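Local coordinates for protein glycerol-3-phosphate dehydrogenase [NAD(P)+] (Coxiella burnetii, PDB 3K96) that probably catalyses the NAD(P)H-dependent reduction of dihydroxyacetone phosphate to sn-glycerol 3-phosphate, the key precursor for phospholipid synthesis, at residues E145-A148 and T149-Q153; C91-K94 and A95-G99. All coordinates share one frame; numbering follows the deposited sequence.

Contact 1. Residues E145-A148 and T149-Q153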
# COMPACT_ATOMS: atom_id res chain seq x y z
N GLU A 145 -9.58 14.29 -22.47
CA GLU A 145 -9.34 14.64 -23.84
C GLU A 145 -10.51 14.17 -24.72
O GLU A 145 -10.96 14.91 -25.63
CB GLU A 145 -7.98 14.11 -24.33
CG GLU A 145 -7.63 14.56 -25.73
CD GLU A 145 -8.13 13.63 -26.80
OE1 GLU A 145 -7.89 12.41 -26.66
OE2 GLU A 145 -8.74 14.11 -27.79
N VAL A 146 -11.04 12.98 -24.45
CA VAL A 146 -12.19 12.50 -25.20
C VAL A 146 -13.35 13.46 -24.93
O VAL A 146 -14.05 13.89 -25.85
CB VAL A 146 -12.59 11.09 -24.82
CG1 VAL A 146 -13.84 10.69 -25.59
CG2 VAL A 146 -11.41 10.08 -25.05
N VAL A 147 -13.55 13.83 -23.66
CA VAL A 147 -14.63 14.72 -23.34
C VAL A 147 -14.44 16.10 -24.03
O VAL A 147 -15.33 16.58 -24.74
CB VAL A 147 -14.83 14.90 -21.82
CG1 VAL A 147 -15.88 15.96 -21.56
CG2 VAL A 147 -15.27 13.57 -21.13
N ALA A 148 -13.26 16.70 -23.85
CA ALA A 148 -12.99 18.02 -24.41
C ALA A 148 -13.03 18.04 -25.95
O ALA A 148 -13.70 18.89 -26.55
CB ALA A 148 -11.65 18.57 -23.90
N THR A 149 -12.32 17.11 -26.58
CA THR A 149 -12.29 17.04 -28.04
C THR A 149 -13.65 16.79 -28.68
O THR A 149 -14.02 17.46 -29.64
CB THR A 149 -11.31 15.95 -28.49
OG1 THR A 149 -10.01 16.30 -28.04
CG2 THR A 149 -11.28 15.78 -30.03
N GLU A 150 -14.41 15.84 -28.15
CA GLU A 150 -15.69 15.49 -28.74
C GLU A 150 -16.89 16.36 -28.35
O GLU A 150 -17.76 16.55 -29.17
CB GLU A 150 -16.03 14.02 -28.43
CG GLU A 150 -14.95 13.03 -28.77
CD GLU A 150 -14.47 13.12 -30.21
OE1 GLU A 150 -15.25 13.58 -31.07
OE2 GLU A 150 -13.31 12.69 -30.50
N LEU A 151 -16.94 16.86 -27.11
CA LEU A 151 -18.09 17.63 -26.63
C LEU A 151 -17.77 19.12 -26.44
O LEU A 151 -18.65 19.91 -26.11
CB LEU A 151 -18.59 17.05 -25.30
CG LEU A 151 -18.93 15.53 -25.28
CD1 LEU A 151 -19.39 15.05 -23.90
CD2 LEU A 151 -20.00 15.18 -26.29
N GLY A 152 -16.51 19.51 -26.62
CA GLY A 152 -16.12 20.88 -26.42
C GLY A 152 -15.53 21.01 -25.02
O GLY A 152 -15.70 20.13 -24.18
N GLN A 153 -14.85 22.11 -24.80
CA GLN A 153 -14.19 22.41 -23.55
C GLN A 153 -15.14 22.81 -22.43
O GLN A 153 -15.14 23.95 -21.97
CB GLN A 153 -13.19 23.52 -23.79
CG GLN A 153 -12.03 23.06 -24.69
CD GLN A 153 -11.11 22.06 -23.97
OE1 GLN A 153 -11.23 21.82 -22.75
NE2 GLN A 153 -10.17 21.51 -24.71

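Contact 2. Residues C91-K94 and A95-G99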
# COMPACT_ATOMS: atom_id res chain seq x y z
N CYS A 91 -33.97 4.37 -19.12
CA CYS A 91 -33.27 3.59 -20.15
C CYS A 91 -33.00 4.45 -21.37
O CYS A 91 -32.24 4.05 -22.24
CB CYS A 91 -34.01 2.33 -20.56
SG CYS A 91 -35.44 2.63 -21.55
N ASP A 92 -33.61 5.63 -21.44
CA ASP A 92 -33.40 6.52 -22.58
C ASP A 92 -32.39 7.62 -22.23
O ASP A 92 -32.61 8.42 -21.32
CB ASP A 92 -34.72 7.15 -23.04
CG ASP A 92 -34.55 8.09 -24.25
OD1 ASP A 92 -33.91 7.68 -25.25
OD2 ASP A 92 -35.07 9.22 -24.21
N LEU A 93 -31.31 7.69 -22.99
CA LEU A 93 -30.27 8.66 -22.72
C LEU A 93 -30.79 10.07 -22.84
O LEU A 93 -30.61 10.88 -21.94
CB LEU A 93 -29.10 8.47 -23.69
CG LEU A 93 -27.88 9.31 -23.37
CD1 LEU A 93 -27.36 8.95 -21.98
CD2 LEU A 93 -26.81 9.10 -24.43
N LYS A 94 -31.46 10.35 -23.95
CA LYS A 94 -32.02 11.68 -24.18
C LYS A 94 -32.93 12.09 -23.03
O LYS A 94 -32.80 13.19 -22.49
CB LYS A 94 -32.78 11.72 -25.51
CG LYS A 94 -33.35 13.11 -25.90
CD LYS A 94 -34.05 13.05 -27.25
CE LYS A 94 -34.78 14.34 -27.60
NZ LYS A 94 -33.85 15.50 -27.75
N ALA A 95 -33.85 11.20 -22.66
CA ALA A 95 -34.80 11.48 -21.58
C ALA A 95 -34.08 11.70 -20.26
O ALA A 95 -34.47 12.54 -19.46
CB ALA A 95 -35.76 10.33 -21.44
N SER A 96 -33.01 10.95 -20.02
CA SER A 96 -32.30 11.09 -18.75
C SER A 96 -31.60 12.45 -18.64
O SER A 96 -31.47 13.01 -17.55
CB SER A 96 -31.30 9.94 -18.55
OG SER A 96 -30.22 10.02 -19.46
N LEU A 97 -31.18 13.00 -19.79
CA LEU A 97 -30.49 14.28 -19.81
C LEU A 97 -31.41 15.49 -20.04
O LEU A 97 -30.97 16.62 -19.97
CB LEU A 97 -29.38 14.26 -20.86
CG LEU A 97 -28.28 13.20 -20.61
CD1 LEU A 97 -27.22 13.35 -21.65
CD2 LEU A 97 -27.68 13.32 -19.21
N GLU A 98 -32.69 15.27 -20.32
CA GLU A 98 -33.61 16.40 -20.52
C GLU A 98 -33.86 17.08 -19.16
O GLU A 98 -34.32 16.45 -18.23
CB GLU A 98 -34.91 15.91 -21.17
CG GLU A 98 -35.85 17.01 -21.67
CD GLU A 98 -35.28 17.79 -22.85
OE1 GLU A 98 -34.53 17.20 -23.67
OE2 GLU A 98 -35.62 19.00 -22.98
N GLY A 99 -33.53 18.36 -19.06
CA GLY A 99 -33.69 19.11 -17.80
C GLY A 99 -32.51 18.91 -16.85
O GLY A 99 -32.55 19.33 -15.69
O HOH W 1 -31.54 15.56 -23.60

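Contact 1. Residues E145-A148 and T149-Q153
Glu145 and Thr149, one helical turn apart, lay their side chains across each other at a slant, a worked case of the i to i+4 pairing along an alpha-helix. The Thr149 hydroxyl OG1 donates to Glu145 OE2 over a short 2.5 Å, reaching that oxygen on its anti side and close to the carboxylate plane. The glutamate gets there by folding: its chain bends sharply at chi2 (-89°), which returns a side chain that starts out away from Thr149. Beneath this bond the backbone repeats the link, Thr149 N donating to Glu145 O at 2.8 Å, so the two residues are joined through side chain and backbone alike. Glu145 OE1 forms a salt bridge with Arg141. The same arginine also pairs with Glu150, whose other carboxylate oxygen meets Lys120; these cations probably offset the repulsion between the two glutamates.

Next along the turn, Val146 CG1 lies 4.1 Å from Glu150 CG, again an oblique crossing. On the sheet-facing side, Val147 CG1 and Leu151 CD1 approach more loosely, at 4.3 Å, and both residues pack on Ile116 and Ile129. Beyond the last turn, Gln153 doubles back and sets a face of its carboxamide over the methyl of Ala148, with NE2 3.4 Å from CB. The chain leaves the helix at Gly152, whose positive phi (98°) accompanies a weak bond from its N to Ala148 O. This is the glycine-ended C-terminus of the alpha-helix in a beta-alpha-beta unit, here linking strands 128-131 and 156-160 of the Rossmann-like domain.

Contact 2. Residues C91-K94 and A95-G99
With chi1 at -179°, Asp92 holds CG opposite its own backbone N, which brings OD2 to the start of the following helix, where it accepts from Ala95 N at 2.8 Å. The donor lies well above the carboxylate plane, 58° out of it, and the same oxygen comes within 3.1 Å of Ala95 CB. Ser96 is turned differently: its OG sits between its own backbone N and carbonyl carbon (chi1 69°), and from there the hydroxyl folds back to donate to Leu93 O at 2.7 Å. That carbonyl is gripped twice, because Leu97 N also reaches it, at 3.1 Å and almost in line with the C=O bond, whereas the hydroxyl comes in from the side of that direction. The backbone bond from Ser96 N to Asp92 O completes the first turn.

Asp92 is thus the N-cap, its side chain accepting from the N of the third residue of the helix. That helix, 93-97, is very short and belongs to the crossover of the Rossmann-like fold that leads from edge strand 87-90 to strand 102-105, passing over strands 55-58 and 32-35. Leu93 and Leu97 carry its apolar side: their CD1 atoms are 4.4 Å apart, and the two side chains rest on Leu35 and Ala33, respectively, with Leu122 touching both.

Around the N-cap, a bound buffer molecule, probably from the crystallisation liquor, accepts hydrogen bonds through its sulfonate oxygens from the backbone N atoms of Cys91 and Asp92. On the outer side, Lys94 NZ stays 4.5 Å from Glu98 OE1, beyond a salt bridge. At the end of the helix, Arg56 donates to the carbonyls of Ser96 and Glu98.

Contact 2 comes first along the chain and closes before contact 1 opens; their centres lie 20 Å apart, and the nearest atoms, about 8 Å apart, do not touch. Both belong to helices in connections of one mixed, largely parallel beta-sheet, in the N-terminal, dinucleotide-binding part of the chain. Helix 93-97 comes between edge strand 87-90 and strand 102-105 in the sequence, while helix 143-151 follows strand 128-131 and leads into strand 156-160. Contact 2 takes in a whole short helix from its N-cap, contact 1 only the last turns and exit of a longer one. Both lie away from the predicted cofactor and substrate sites, in the packing of the dinucleotide-binding framework.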